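Local coordinates for oxidoreductase, NAD-binding/iron-sulfur cluster-binding protein (Nitratireductor pacificus pht-3B, PDB 6ZXU), which is a catabolic reductive dehalogenase, holding a cobalamin and two [4Fe-4S] clusters, and probably uses them to remove halogen from organohalide substrates, at residues 426-432 against 510-516; 286-290 against 601-606; 386-392 against 459-463. The contacts are given in a common frame with arbitrary orientation. Numbering follows the deposited sequence.

Contact 1 (426-432 against 510-516); sequences MLIDQGY and IGPRSKS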
loop_
_atom_site.group_PDB
_atom_site.type_symbol
_atom_site.label_atom_id
_atom_site.label_comp_id
_atom_site.label_asym_id
_atom_site.label_seq_id
_atom_site.Cartn_x
_atom_site.Cartn_y
_atom_site.Cartn_z
ATOM N N MET A 426 5.795 8.286 -3.077
ATOM C CA MET A 426 5.989 6.828 -3.149
ATOM C C MET A 426 4.674 6.129 -3.298
ATOM O O MET A 426 3.675 6.573 -2.778
ATOM C CB MET A 426 6.715 6.339 -1.961
ATOM C CG MET A 426 8.105 6.877 -1.984
ATOM S SD MET A 426 9.088 6.606 -0.516
ATOM C CE MET A 426 8.152 7.634 0.645
ATOM N N LEU A 427 4.662 5.100 -4.126
ATOM C CA LEU A 427 3.481 4.271 -4.360
ATOM C C LEU A 427 3.683 2.903 -3.685
ATOM O O LEU A 427 4.739 2.314 -3.808
ATOM C CB LEU A 427 3.196 4.123 -5.791
ATOM C CG LEU A 427 2.977 5.317 -6.706
ATOM C CD1 LEU A 427 2.604 4.768 -8.129
ATOM C CD2 LEU A 427 1.872 6.209 -6.211
ATOM N N ILE A 428 2.661 2.454 -3.018
ATOM C CA ILE A 428 2.562 1.124 -2.403
ATOM C C ILE A 428 1.450 0.378 -3.142
ATOM O O ILE A 428 0.318 0.855 -3.177
ATOM C CB ILE A 428 2.253 1.226 -0.910
ATOM C CG1 ILE A 428 3.225 2.143 -0.167
ATOM C CG2 ILE A 428 2.235 -0.164 -0.299
ATOM C CD1 ILE A 428 4.636 1.587 -0.195
ATOM N N ASP A 429 1.794 -0.764 -3.686
ATOM C CA ASP A 429 0.888 -1.645 -4.413
ATOM C C ASP A 429 -0.148 -2.174 -3.406
ATOM O O ASP A 429 0.202 -2.695 -2.354
ATOM C CB ASP A 429 1.651 -2.784 -5.095
ATOM C CG ASP A 429 0.791 -3.616 -6.007
ATOM O OD1 ASP A 429 -0.488 -3.624 -5.848
ATOM O OD2 ASP A 429 1.384 -4.350 -6.838
ATOM N N GLN A 430 -1.427 -1.969 -3.695
ATOM C CA GLN A 430 -2.482 -2.466 -2.817
ATOM C C GLN A 430 -2.628 -4.019 -2.775
ATOM O O GLN A 430 -3.197 -4.523 -1.787
ATOM C CB GLN A 430 -3.826 -1.889 -3.136
ATOM C CG GLN A 430 -3.974 -0.461 -2.628
ATOM C CD GLN A 430 -5.442 -0.063 -2.385
ATOM O OE1 GLN A 430 -6.235 -0.827 -1.862
ATOM N NE2 GLN A 430 -5.771 1.176 -2.781
ATOM N N GLY A 431 -2.132 -4.692 -3.789
ATOM C CA GLY A 431 -2.078 -6.140 -3.793
ATOM C C GLY A 431 -2.981 -6.779 -4.839
ATOM O O GLY A 431 -4.177 -6.909 -4.583
ATOM N N TYR A 432 -2.396 -7.281 -5.923
ATOM C CA TYR A 432 -3.147 -7.900 -6.977
ATOM C C TYR A 432 -3.931 -9.148 -6.527
ATOM O O TYR A 432 -5.121 -9.290 -6.835
ATOM C CB TYR A 432 -2.266 -8.231 -8.192
ATOM C CG TYR A 432 -3.052 -8.943 -9.305
ATOM C CD1 TYR A 432 -3.917 -8.268 -10.115
ATOM C CD2 TYR A 432 -2.972 -10.312 -9.468
ATOM C CE1 TYR A 432 -4.601 -8.885 -11.095
ATOM C CE2 TYR A 432 -3.715 -10.947 -10.412
ATOM C CZ TYR A 432 -4.499 -10.225 -11.258
ATOM O OH TYR A 432 -5.224 -10.905 -12.211
ATOM N N ILE A 510 1.463 -1.088 -12.431
ATOM C CA ILE A 510 0.531 -1.615 -11.374
ATOM C C ILE A 510 -0.868 -1.040 -11.572
ATOM O O ILE A 510 -1.730 -1.242 -10.731
ATOM C CB ILE A 510 1.056 -1.411 -9.959
ATOM C CG1 ILE A 510 1.115 0.047 -9.565
ATOM C CG2 ILE A 510 2.404 -2.059 -9.791
ATOM C CD1 ILE A 510 1.325 0.224 -8.085
ATOM N N GLY A 511 -1.098 -0.349 -12.717
ATOM C CA GLY A 511 -2.404 0.160 -12.969
ATOM C C GLY A 511 -2.848 1.135 -11.925
ATOM O O GLY A 511 -2.062 1.939 -11.414
ATOM N N PRO A 512 -4.128 1.103 -11.567
ATOM C CA PRO A 512 -4.630 2.034 -10.566
ATOM C C PRO A 512 -4.602 1.434 -9.127
ATOM O O PRO A 512 -5.185 2.008 -8.226
ATOM C CB PRO A 512 -6.083 2.234 -10.966
ATOM C CG PRO A 512 -6.454 0.917 -11.518
ATOM C CD PRO A 512 -5.204 0.333 -12.186
ATOM N N ARG A 513 -3.776 0.396 -8.931
ATOM C CA ARG A 513 -3.754 -0.445 -7.740
ATOM C C ARG A 513 -2.762 0.061 -6.694
ATOM O O ARG A 513 -1.878 -0.618 -6.302
ATOM C CB ARG A 513 -3.429 -1.863 -8.183
ATOM C CG ARG A 513 -3.838 -2.914 -7.262
ATOM C CD ARG A 513 -3.404 -4.262 -7.741
ATOM N NE ARG A 513 -1.997 -4.289 -8.037
ATOM C CZ ARG A 513 -1.443 -4.552 -9.183
ATOM N NH1 ARG A 513 -2.159 -4.887 -10.220
ATOM N NH2 ARG A 513 -0.128 -4.571 -9.290
ATOM N N SER A 514 -2.884 1.265 -6.256
ATOM C CA SER A 514 -1.839 1.870 -5.416
ATOM C C SER A 514 -2.401 2.836 -4.404
ATOM O O SER A 514 -3.597 3.270 -4.536
ATOM C CB SER A 514 -0.874 2.667 -6.287
ATOM O OG SER A 514 -1.498 3.850 -6.620
ATOM N N LYS A 515 -1.667 2.989 -3.280
ATOM C CA LYS A 515 -1.843 4.105 -2.421
ATOM C C LYS A 515 -0.516 4.844 -2.458
ATOM O O LYS A 515 0.516 4.255 -2.583
ATOM C CB LYS A 515 -2.259 3.792 -0.954
ATOM C CG LYS A 515 -3.655 3.195 -0.748
ATOM C CD LYS A 515 -4.758 4.226 -1.036
ATOM C CE LYS A 515 -6.026 3.784 -0.466
ATOM N NZ LYS A 515 -7.045 4.879 -0.554
ATOM N N SER A 516 -0.608 6.167 -2.448
ATOM C CA SER A 516 0.561 7.006 -2.409
ATOM C C SER A 516 0.763 7.434 -0.965
ATOM O O SER A 516 -0.148 7.536 -0.178
ATOM C CB SER A 516 0.388 8.243 -3.290
ATOM O OG SER A 516 -0.762 8.954 -2.903
#

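Contact 2 (286-290 against 601-606); sequences GRYPM and DTVEGR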
loop_
_atom_site.group_PDB
_atom_site.type_symbol
_atom_site.label_atom_id
_atom_site.label_comp_id
_atom_site.label_asym_id
_atom_site.label_seq_id
_atom_site.Cartn_x
_atom_site.Cartn_y
_atom_site.Cartn_z
ATOM N N GLY A 286 14.459 0.992 -8.929
ATOM C CA GLY A 286 13.220 0.321 -8.635
ATOM C C GLY A 286 13.138 -1.000 -9.369
ATOM O O GLY A 286 13.969 -1.326 -10.197
ATOM N N ARG A 287 12.081 -1.731 -9.110
ATOM C CA ARG A 287 11.882 -3.012 -9.714
ATOM C C ARG A 287 11.232 -2.930 -11.067
ATOM O O ARG A 287 11.505 -3.731 -11.949
ATOM C CB ARG A 287 11.093 -3.910 -8.777
ATOM C CG ARG A 287 11.064 -5.314 -9.266
ATOM C CD ARG A 287 10.663 -6.354 -8.180
ATOM N NE ARG A 287 9.283 -6.115 -7.757
ATOM C CZ ARG A 287 8.184 -6.321 -8.524
ATOM N NH1 ARG A 287 8.215 -6.833 -9.813
ATOM N NH2 ARG A 287 7.015 -6.017 -7.968
ATOM N N TYR A 288 10.416 -1.935 -11.266
ATOM C CA TYR A 288 9.717 -1.873 -12.534
ATOM C C TYR A 288 10.498 -0.934 -13.461
ATOM O O TYR A 288 11.049 0.075 -13.006
ATOM C CB TYR A 288 8.296 -1.365 -12.343
ATOM C CG TYR A 288 7.378 -2.335 -11.602
ATOM C CD1 TYR A 288 6.738 -3.335 -12.259
ATOM C CD2 TYR A 288 7.193 -2.230 -10.208
ATOM C CE1 TYR A 288 5.928 -4.242 -11.566
ATOM C CE2 TYR A 288 6.400 -3.110 -9.523
ATOM C CZ TYR A 288 5.753 -4.109 -10.213
ATOM O OH TYR A 288 4.908 -4.981 -9.534
ATOM N N PRO A 289 10.516 -1.232 -14.755
ATOM C CA PRO A 289 11.291 -0.457 -15.705
ATOM C C PRO A 289 10.703 0.906 -16.147
ATOM O O PRO A 289 10.428 1.150 -17.321
ATOM C CB PRO A 289 11.405 -1.424 -16.886
ATOM C CG PRO A 289 10.154 -2.194 -16.861
ATOM C CD PRO A 289 9.815 -2.349 -15.421
ATOM N N MET A 290 10.568 1.793 -15.185
ATOM C CA MET A 290 10.055 3.117 -15.427
ATOM C C MET A 290 10.941 3.930 -16.359
ATOM O O MET A 290 10.490 4.867 -16.958
ATOM C CB MET A 290 9.899 3.867 -14.095
ATOM C CG MET A 290 8.696 3.454 -13.241
ATOM S SD MET A 290 7.043 3.679 -14.036
ATOM C CE MET A 290 6.832 5.441 -13.992
ATOM N N ASP A 601 1.446 -9.970 -12.495
ATOM C CA ASP A 601 2.896 -9.698 -12.827
ATOM C C ASP A 601 3.581 -10.926 -13.519
ATOM O O ASP A 601 4.483 -11.558 -12.956
ATOM C CB ASP A 601 3.612 -9.255 -11.526
ATOM C CG ASP A 601 5.074 -8.785 -11.728
ATOM O OD1 ASP A 601 5.405 -8.167 -12.809
ATOM O OD2 ASP A 601 5.882 -9.078 -10.786
ATOM N N THR A 602 3.050 -11.288 -14.684
ATOM C CA THR A 602 3.537 -12.395 -15.497
ATOM C C THR A 602 4.006 -11.881 -16.860
ATOM O O THR A 602 3.878 -10.724 -17.176
ATOM C CB THR A 602 2.472 -13.451 -15.780
ATOM O OG1 THR A 602 1.391 -12.849 -16.497
ATOM C CG2 THR A 602 1.975 -14.025 -14.499
ATOM N N VAL A 603 4.659 -12.739 -17.607
ATOM C CA VAL A 603 5.105 -12.419 -18.939
ATOM C C VAL A 603 3.950 -11.949 -19.806
ATOM O O VAL A 603 4.055 -10.881 -20.428
ATOM C CB VAL A 603 5.861 -13.621 -19.576
ATOM C CG1 VAL A 603 6.196 -13.345 -21.024
ATOM C CG2 VAL A 603 7.169 -13.846 -18.852
ATOM N N GLU A 604 2.835 -12.640 -19.812
ATOM C CA GLU A 604 1.756 -12.172 -20.695
ATOM C C GLU A 604 1.112 -10.880 -20.205
ATOM O O GLU A 604 0.645 -10.089 -21.018
ATOM C CB GLU A 604 0.645 -13.214 -20.946
ATOM C CG GLU A 604 -0.501 -13.062 -20.003
ATOM C CD GLU A 604 -1.867 -13.735 -20.384
ATOM O OE1 GLU A 604 -2.085 -14.319 -21.492
ATOM O OE2 GLU A 604 -2.744 -13.638 -19.485
ATOM N N GLY A 605 0.995 -10.714 -18.874
ATOM C CA GLY A 605 0.449 -9.533 -18.328
ATOM C C GLY A 605 1.300 -8.322 -18.651
ATOM O O GLY A 605 0.773 -7.295 -19.093
ATOM N N ARG A 606 2.620 -8.449 -18.528
ATOM C CA ARG A 606 3.478 -7.391 -18.901
ATOM C C ARG A 606 3.390 -7.072 -20.377
ATOM O O ARG A 606 3.445 -5.928 -20.785
ATOM C CB ARG A 606 4.884 -7.708 -18.454
ATOM C CG ARG A 606 5.864 -6.566 -18.737
ATOM C CD ARG A 606 5.564 -5.322 -17.807
ATOM N NE ARG A 606 5.858 -5.733 -16.415
ATOM C CZ ARG A 606 7.070 -5.715 -15.877
ATOM N NH1 ARG A 606 8.144 -5.360 -16.590
ATOM N NH2 ARG A 606 7.195 -6.134 -14.656
#

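Contact 3 (386-392 against 459-463); sequences LGYYLGA and IAGVM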
loop_
_atom_site.group_PDB
_atom_site.type_symbol
_atom_site.label_atom_id
_atom_site.label_comp_id
_atom_site.label_asym_id
_atom_site.label_seq_id
_atom_site.Cartn_x
_atom_site.Cartn_y
_atom_site.Cartn_z
ATOM N N LEU A 386 16.775 4.672 -0.943
ATOM C CA LEU A 386 16.285 4.601 0.392
ATOM C C LEU A 386 14.848 4.146 0.419
ATOM O O LEU A 386 14.484 3.196 1.159
ATOM C CB LEU A 386 16.465 5.923 1.093
ATOM C CG LEU A 386 16.055 6.022 2.524
ATOM C CD1 LEU A 386 16.810 4.959 3.324
ATOM C CD2 LEU A 386 16.273 7.397 3.159
ATOM N N GLY A 387 14.019 4.711 -0.419
ATOM C CA GLY A 387 12.596 4.269 -0.478
ATOM C C GLY A 387 12.467 2.806 -0.895
ATOM O O GLY A 387 11.698 2.087 -0.281
ATOM N N TYR A 388 13.267 2.338 -1.848
ATOM C CA TYR A 388 13.185 0.932 -2.315
ATOM C C TYR A 388 13.670 -0.033 -1.249
ATOM O O TYR A 388 13.001 -1.007 -0.923
ATOM C CB TYR A 388 13.883 0.751 -3.648
ATOM C CG TYR A 388 13.200 1.520 -4.761
ATOM C CD1 TYR A 388 11.852 1.261 -5.108
ATOM C CD2 TYR A 388 13.864 2.456 -5.494
ATOM C CE1 TYR A 388 11.232 1.969 -6.093
ATOM C CE2 TYR A 388 13.238 3.166 -6.537
ATOM C CZ TYR A 388 11.933 2.928 -6.818
ATOM O OH TYR A 388 11.274 3.603 -7.837
ATOM N N TYR A 389 14.708 0.371 -0.537
ATOM C CA TYR A 389 15.217 -0.386 0.590
ATOM C C TYR A 389 14.200 -0.613 1.667
ATOM O O TYR A 389 14.163 -1.675 2.297
ATOM C CB TYR A 389 16.445 0.361 1.202
ATOM C CG TYR A 389 16.976 -0.193 2.471
ATOM C CD1 TYR A 389 17.600 -1.466 2.543
ATOM C CD2 TYR A 389 16.936 0.554 3.620
ATOM C CE1 TYR A 389 18.173 -1.934 3.737
ATOM C CE2 TYR A 389 17.526 0.102 4.797
ATOM C CZ TYR A 389 18.134 -1.161 4.831
ATOM O OH TYR A 389 18.668 -1.560 6.011
ATOM N N LEU A 390 13.403 0.403 1.933
ATOM C CA LEU A 390 12.435 0.347 3.002
ATOM C C LEU A 390 11.156 -0.291 2.564
ATOM O O LEU A 390 10.316 -0.627 3.393
ATOM C CB LEU A 390 12.151 1.775 3.547
ATOM C CG LEU A 390 13.313 2.492 4.235
ATOM C CD1 LEU A 390 12.996 3.955 4.431
ATOM C CD2 LEU A 390 13.527 1.812 5.586
ATOM N N GLY A 391 10.963 -0.473 1.282
ATOM C CA GLY A 391 9.789 -1.248 0.777
ATOM C C GLY A 391 8.849 -0.558 -0.186
ATOM O O GLY A 391 7.771 -1.076 -0.466
ATOM N N ALA A 392 9.195 0.643 -0.665
ATOM C CA ALA A 392 8.335 1.285 -1.667
ATOM C C ALA A 392 8.312 0.500 -2.968
ATOM O O ALA A 392 9.281 -0.135 -3.331
ATOM C CB ALA A 392 8.801 2.723 -1.903
ATOM N N ILE A 459 7.290 4.050 5.982
ATOM C CA ILE A 459 8.419 4.298 5.107
ATOM C C ILE A 459 8.736 5.791 5.004
ATOM O O ILE A 459 9.890 6.217 5.156
ATOM C CB ILE A 459 8.168 3.695 3.670
ATOM C CG1 ILE A 459 8.162 2.141 3.785
ATOM C CG2 ILE A 459 9.176 4.256 2.651
ATOM C CD1 ILE A 459 7.589 1.504 2.549
ATOM N N ALA A 460 7.704 6.592 4.843
ATOM C CA ALA A 460 7.898 8.012 4.703
ATOM C C ALA A 460 8.251 8.665 6.038
ATOM O O ALA A 460 8.935 9.660 6.029
ATOM C CB ALA A 460 6.655 8.712 4.101
ATOM N N GLY A 461 7.768 8.138 7.128
ATOM C CA GLY A 461 8.136 8.636 8.449
ATOM C C GLY A 461 9.600 8.463 8.685
ATOM O O GLY A 461 10.280 9.362 9.152
ATOM N N VAL A 462 10.119 7.288 8.347
ATOM C CA VAL A 462 11.554 6.993 8.486
ATOM C C VAL A 462 12.366 7.906 7.576
ATOM O O VAL A 462 13.378 8.477 7.980
ATOM C CB VAL A 462 11.834 5.498 8.195
ATOM C CG1 VAL A 462 13.297 5.294 8.002
ATOM C CG2 VAL A 462 11.389 4.659 9.350
ATOM N N MET A 463 11.947 8.067 6.334
ATOM C CA MET A 463 12.694 8.846 5.358
ATOM C C MET A 463 12.751 10.316 5.731
ATOM O O MET A 463 13.807 10.938 5.639
ATOM C CB MET A 463 12.123 8.655 3.965
ATOM C CG MET A 463 12.450 7.253 3.413
ATOM S SD MET A 463 11.624 6.943 1.849
ATOM C CE MET A 463 12.667 7.865 0.721
#

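Contact 1 (426-432 against 510-516)
A two-pronged salt bridge closes the end of this strand pair. Arg513 NE gives a hydrogen bond to Asp429 OD1 (2.7 Å), and Arg513 NH2 gives one to Asp429 OD2 (2.9 Å). Asp429 OD1 also accepts from Gly431 N at 2.8 Å, which makes an Asx turn. Gly431 is the N-cap of helix 432-437, and its backbone angles suit glycine. Tyr432 CB lies over one face of the Arg513 guanidinium, and Arg513 NH1 reaches on to Asn598.

The pairing itself is antiparallel, between the two central strands, 422-429 and 514-521, of a four-stranded sheet. Ile428 and Lys515 form the hydrogen-bonded pair: Ile428 N to Lys515 O is 2.8 Å and Lys515 N to Ile428 O is 2.9 Å. Leu427 with Ser516 and Asp429 with Ser514 are non-hydrogen-bonded pairs. One further backbone bond, Gln430 N to Arg513 O at 3.0 Å, continues the ladder beyond the strands. A type II' turn, Ile510 to Arg513, leads into strand 514-521.

This strand end forms part of the cobalamin pocket. Ser514 OG, Lys515 NZ and the carbonyl O of Ser516 all hydrogen-bond the cofactor. Gln430 belongs to the same pocket, and its NE2 makes a weak hydrogen bond to Ser514 O (3.5 Å). Ser516 OG is hydrogen-bonded to His486, another cobalamin-binding residue.

Contact 2 (286-290 against 601-606)
Charge links the two segments through Asp601. Its carboxylate takes a weak hydrogen bond across the contact, from Arg287 NH1 to Asp601 OD2 at 3.4 Å, as part of a salt bridge. Within 601-606, Arg606 NH2 hydrogen-bonds Asp601 OD1 (3.3 Å) in a second salt bridge, so two arginines share Asp601 in one network. Arg606 NH1 hydrogen-bonds Gln25.

Van der Waals contact comes from the Arg606 guanidinium. Tyr288 CD1 lies 3.7 Å from Arg606 NH2, and Pro289 CD lies 3.6 Å from Arg606 NH1. Pro289 is the centre of an inverse gamma turn, and its CA-to-CB bond points toward the other segment.

Each segment also has hydrogen bonds of its own. Arg287 NH2 makes a weak hydrogen bond to Tyr288 OH (2.8 Å). Thr602 is an N-cap: Gly605 N gives a capping hydrogen bond to Thr602 OG1 (3.2 Å).

The contact joins the loop between helix 274-278 and strand 294-295 to the start of helix 603-614. The Tyr288 ring also meets Phe394, on edge strand 394-399.

Contact 3 (386-392 against 459-463)
Ile459, Leu390 and Met463 carry most of this helix-to-helix contact, which has no hydrogen bonds across it.

Ile459 meets the end of helix 376-390. Its CG1 lies 3.5 Å from Leu390 O, and its CD1 lies 3.6 Å from Gly391 C and 3.7 Å from Ala392 N. Here the helix ends in a Schellman motif at Gly391. The positive phi suits glycine, and a CB there would come close to Ile459 CD1.

Leu390 points its CA-to-CB bond toward the other helix. Its CB is 4.0 Å from Ile459 CG2. Its CD1 is 3.5 Å from Met463 CG and 3.8 Å from Val462 CG1.

Met463 sets off sideways at its CA-to-CB bond, and the rest of the side chain reaches across to helix 376-390. Its CG is 3.8 Å from Leu386 CD2, and its CE is 3.6 Å from Gly387 N. Gly387 has no side chain, which leaves room for this methyl.

The short helix axes pass 10.1 Å apart at 135°. Helix 445-469 packs on the antiparallel four-stranded sheet: Ile459 and Met463 touch Met426 on strand 422-429, and Ala460 and Met463 touch strand 514-521. Helix 376-390 leads through Gly391 into the edge strand 394-399. Helix 168-190 is a further neighbour, touching Leu390, Ile459 and Val462.

In the fold
Contact 1 lies within the four-stranded sheet, and contact 3 packs beside it. Their centres lie 15 Å apart. Besides Met426, Ile428 of contact 1 joins them, meeting Ala392. Their segments interleave along the chain: 386-392, 426-432, 459-463, 510-516. Helix 445-469 is packed as a layer on the sheet whose strand ends at contact 1 line the cobalamin pocket. Contact 2 spans a longer loop, from 286-290 to 601-606, which encloses both others in sequence. Its centre is 14 Å from contact 1 and 21 Å from contact 3. Tyr288 touches Ile510, and Gly286 touches Tyr388. Contact 2 thus brings the chain that follows the iron-sulfur cysteines back to the loop before strand 294-295.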